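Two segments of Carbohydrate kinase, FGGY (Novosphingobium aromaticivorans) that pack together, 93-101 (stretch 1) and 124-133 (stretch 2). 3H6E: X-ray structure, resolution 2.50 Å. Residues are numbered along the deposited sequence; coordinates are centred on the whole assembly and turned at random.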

# COMPACT_ATOMS: atom_id res chain seq x y z
N PRO A 93 -10.34 13.42 -11.53
CA PRO A 93 -10.27 13.32 -10.07
C PRO A 93 -9.12 14.16 -9.53
O PRO A 93 -8.15 14.42 -10.23
CB PRO A 93 -9.99 11.84 -9.83
CG PRO A 93 -10.51 11.15 -11.05
CD PRO A 93 -10.22 12.10 -12.18
N LEU A 94 -9.25 14.57 -8.27
CA LEU A 94 -8.22 15.37 -7.62
C LEU A 94 -6.98 14.52 -7.36
O LEU A 94 -7.08 13.33 -7.07
CB LEU A 94 -8.74 15.93 -6.30
CG LEU A 94 -9.77 17.06 -6.32
CD1 LEU A 94 -10.89 16.77 -7.30
CD2 LEU A 94 -10.32 17.30 -4.92
N ASP A 95 -5.81 15.14 -7.49
CA ASP A 95 -4.56 14.54 -7.05
C ASP A 95 -4.60 14.56 -5.53
O ASP A 95 -4.83 15.61 -4.93
CB ASP A 95 -3.38 15.37 -7.57
CG ASP A 95 -2.04 14.70 -7.32
OD1 ASP A 95 -1.74 14.35 -6.16
OD2 ASP A 95 -1.27 14.55 -8.29
N TYR A 96 -4.39 13.41 -4.88
CA TYR A 96 -4.50 13.38 -3.43
C TYR A 96 -3.42 14.23 -2.75
O TYR A 96 -3.53 14.56 -1.57
CB TYR A 96 -4.56 11.95 -2.86
CG TYR A 96 -3.30 11.11 -2.96
CD1 TYR A 96 -2.13 11.50 -2.32
CD2 TYR A 96 -3.31 9.90 -3.63
CE1 TYR A 96 -0.98 10.72 -2.40
CE2 TYR A 96 -2.18 9.11 -3.71
CZ TYR A 96 -1.01 9.52 -3.09
OH TYR A 96 0.12 8.73 -3.17
N GLU A 97 -2.40 14.60 -3.51
CA GLU A 97 -1.36 15.48 -2.99
C GLU A 97 -1.75 16.95 -3.11
O GLU A 97 -1.07 17.83 -2.59
CB GLU A 97 -0.02 15.23 -3.69
CG GLU A 97 0.55 13.84 -3.45
CD GLU A 97 2.06 13.81 -3.49
OE1 GLU A 97 2.62 13.03 -4.29
OE2 GLU A 97 2.70 14.56 -2.71
N GLN A 98 -2.86 17.22 -3.81
CA GLN A 98 -3.37 18.58 -3.90
C GLN A 98 -3.78 19.10 -2.54
O GLN A 98 -4.52 18.44 -1.80
CB GLN A 98 -4.56 18.67 -4.87
CG GLN A 98 -5.37 19.96 -4.72
CD GLN A 98 -4.56 21.22 -5.00
OE1 GLN A 98 -3.68 21.23 -5.86
NE2 GLN A 98 -4.85 22.29 -4.27
N SER A 99 -3.30 20.29 -2.21
CA SER A 99 -3.63 20.94 -0.95
C SER A 99 -5.13 21.20 -0.83
O SER A 99 -5.82 21.38 -1.83
CB SER A 99 -2.86 22.26 -0.84
OG SER A 99 -3.14 22.90 0.39
N ILE A 100 -5.62 21.21 0.40
CA ILE A 100 -7.00 21.57 0.66
C ILE A 100 -7.01 22.79 1.59
O ILE A 100 -6.27 22.83 2.57
CB ILE A 100 -7.80 20.40 1.29
CG1 ILE A 100 -7.72 19.16 0.39
CG2 ILE A 100 -9.25 20.80 1.52
CD1 ILE A 100 -8.77 18.10 0.67
N PRO A 101 -7.84 23.79 1.26
CA PRO A 101 -7.91 25.02 2.05
C PRO A 101 -8.11 24.78 3.54
O PRO A 101 -8.91 23.93 3.95
CB PRO A 101 -9.12 25.75 1.45
CG PRO A 101 -9.15 25.29 0.04
CD PRO A 101 -8.70 23.85 0.07
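Stretch 2 124-133: PDGLNIGSQL

Stretch 2 meets stretch 1 turn against turn. Stretch 1 has no regular helix or strand, but it folds into a type I beta turn from Asp 95 to Gln 98, closed by Gln 98 N to Asp 95 O at 2.8 Å. Stretch 2 begins with a type II' turn from Pro 124 to Leu 127, closed by Leu 127 N to Pro 124 O at 3.2 Å. It then enters a helix at Ile 129 that continues past Leu 133.

The register runs in opposite senses along the two chains. Ser 99 lies by Asp 125, with CA atoms 4.8 Å apart. Tyr 96 lies by Gly 126 at 3.9 Å between CA atoms, and Leu 94 lies by Gln 132 at 7.4 Å between CA atoms. The two stretches together bury 470 Å².

One hydrogen bond joins them: Gly 126 N donates to Tyr 96 O at 2.8 Å. The close approach depends on glycine. An ideal CB on Gly 126 would lie 2.9 Å from Tyr 96 CA, a clash.

Asp 125 has a positive phi of 54° and psi of -126°, as expected for the first central residue of a type II' turn. Its chi1 is m (-45°). Its CB rests 3.3 Å from Tyr 96 O and 3.3 Å from Gln 98 O, while Asp 125 OD2 reaches to 3.5 Å from Ser 99 CA.

Tyr 96 takes chi1 p (69°). Its CA-to-CB bond points sideways, and the ring meets Leu 127 obliquely, with Tyr 96 CD1 3.5 Å from Leu 127 CD2. Leu 127 is m, t (-73°, 171°). Its CA-to-CB bond also points sideways, but its end comes nearer to make this apolar contact.

The CA-to-CB bond of Ile 100 points toward stretch 2, with chi1 m and chi2 t. With chi2 t, Ile 100 CD1 touches both the turn and the helix. Ile 100 CD1 lies 3.2 Å from Asp 125 O and 3.7 Å from Ser 131 CB.

The CA-to-CB bond of Gln 132 points sideways to stretch 1. Its m, t conformation extends the chain and brings its end nearer to stretch 1. The CA-to-CB bond of Leu 94 points toward stretch 2, and the side chain is m, p. Leu 94 CB lies 4.2 Å from Gln 132 CD.

Asp 95 points away. With chi1 t (-172°), Asp 95 OD1 accepts from Glu 97 N at 2.7 Å; both carboxylate oxygens are also bonded elsewhere in the structure. Gln 98 also points away, and its t, p side chain bends so that Gln 98 NE2 donates to Ser 99 O at 2.8 Å.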

# COMPACT_ATOMS: atom_id res chain seq x y z
N PRO A 124 -3.30 14.54 5.81
CA PRO A 124 -3.21 15.81 5.10
C PRO A 124 -3.72 15.75 3.66
O PRO A 124 -3.81 14.68 3.06
CB PRO A 124 -1.70 16.10 5.09
CG PRO A 124 -1.13 15.25 6.18
CD PRO A 124 -1.98 14.02 6.20
N ASP A 125 -4.07 16.92 3.12
CA ASP A 125 -4.47 17.05 1.73
C ASP A 125 -5.61 16.09 1.37
O ASP A 125 -6.65 16.08 2.03
CB ASP A 125 -3.26 16.83 0.82
CG ASP A 125 -2.03 17.59 1.31
OD1 ASP A 125 -1.03 16.94 1.67
OD2 ASP A 125 -2.07 18.84 1.36
N GLY A 126 -5.41 15.29 0.32
CA GLY A 126 -6.46 14.41 -0.17
C GLY A 126 -6.30 12.95 0.22
O GLY A 126 -7.02 12.10 -0.30
N LEU A 127 -5.38 12.66 1.13
CA LEU A 127 -5.12 11.28 1.55
C LEU A 127 -6.36 10.59 2.10
O LEU A 127 -6.53 9.38 1.93
CB LEU A 127 -3.97 11.23 2.55
CG LEU A 127 -2.58 11.46 1.95
CD1 LEU A 127 -1.52 11.61 3.03
CD2 LEU A 127 -2.20 10.33 0.99
N ASN A 128 -7.23 11.36 2.75
CA ASN A 128 -8.56 10.89 3.09
C ASN A 128 -9.51 11.27 1.96
O ASN A 128 -9.64 12.45 1.63
CB ASN A 128 -9.05 11.52 4.40
CG ASN A 128 -8.28 11.03 5.61
OD1 ASN A 128 -8.08 9.83 5.79
ND2 ASN A 128 -7.86 11.95 6.46
N ILE A 129 -10.18 10.29 1.37
CA ILE A 129 -11.11 10.59 0.29
C ILE A 129 -12.23 11.52 0.77
O ILE A 129 -12.67 12.41 0.04
CB ILE A 129 -11.68 9.32 -0.35
CG1 ILE A 129 -10.65 8.71 -1.31
CG2 ILE A 129 -12.97 9.62 -1.09
CD1 ILE A 129 -10.97 7.29 -1.77
N GLY A 130 -12.67 11.32 2.01
CA GLY A 130 -13.69 12.18 2.61
C GLY A 130 -13.36 13.66 2.51
O GLY A 130 -14.23 14.47 2.20
N SER A 131 -12.10 14.01 2.76
CA SER A 131 -11.66 15.39 2.64
C SER A 131 -11.90 15.95 1.25
O SER A 131 -12.34 17.09 1.09
CB SER A 131 -10.17 15.52 2.99
OG SER A 131 -9.92 15.07 4.31
N GLN A 132 -11.61 15.15 0.23
CA GLN A 132 -11.84 15.55 -1.15
C GLN A 132 -13.33 15.78 -1.39
O GLN A 132 -13.73 16.83 -1.89
CB GLN A 132 -11.34 14.48 -2.12
CG GLN A 132 -9.87 14.15 -1.99
CD GLN A 132 -9.39 13.25 -3.10
OE1 GLN A 132 -8.55 12.38 -2.89
NE2 GLN A 132 -9.94 13.44 -4.29
N LEU A 133 -14.14 14.79 -1.03
CA LEU A 133 -15.59 14.87 -1.13
C LEU A 133 -16.11 16.12 -0.42
O LEU A 133 -16.89 16.88 -0.99
CB LEU A 133 -16.24 13.62 -0.54
CG LEU A 133 -16.62 12.50 -1.51
CD1 LEU A 133 -15.79 12.57 -2.78
CD2 LEU A 133 -16.53 11.13 -0.86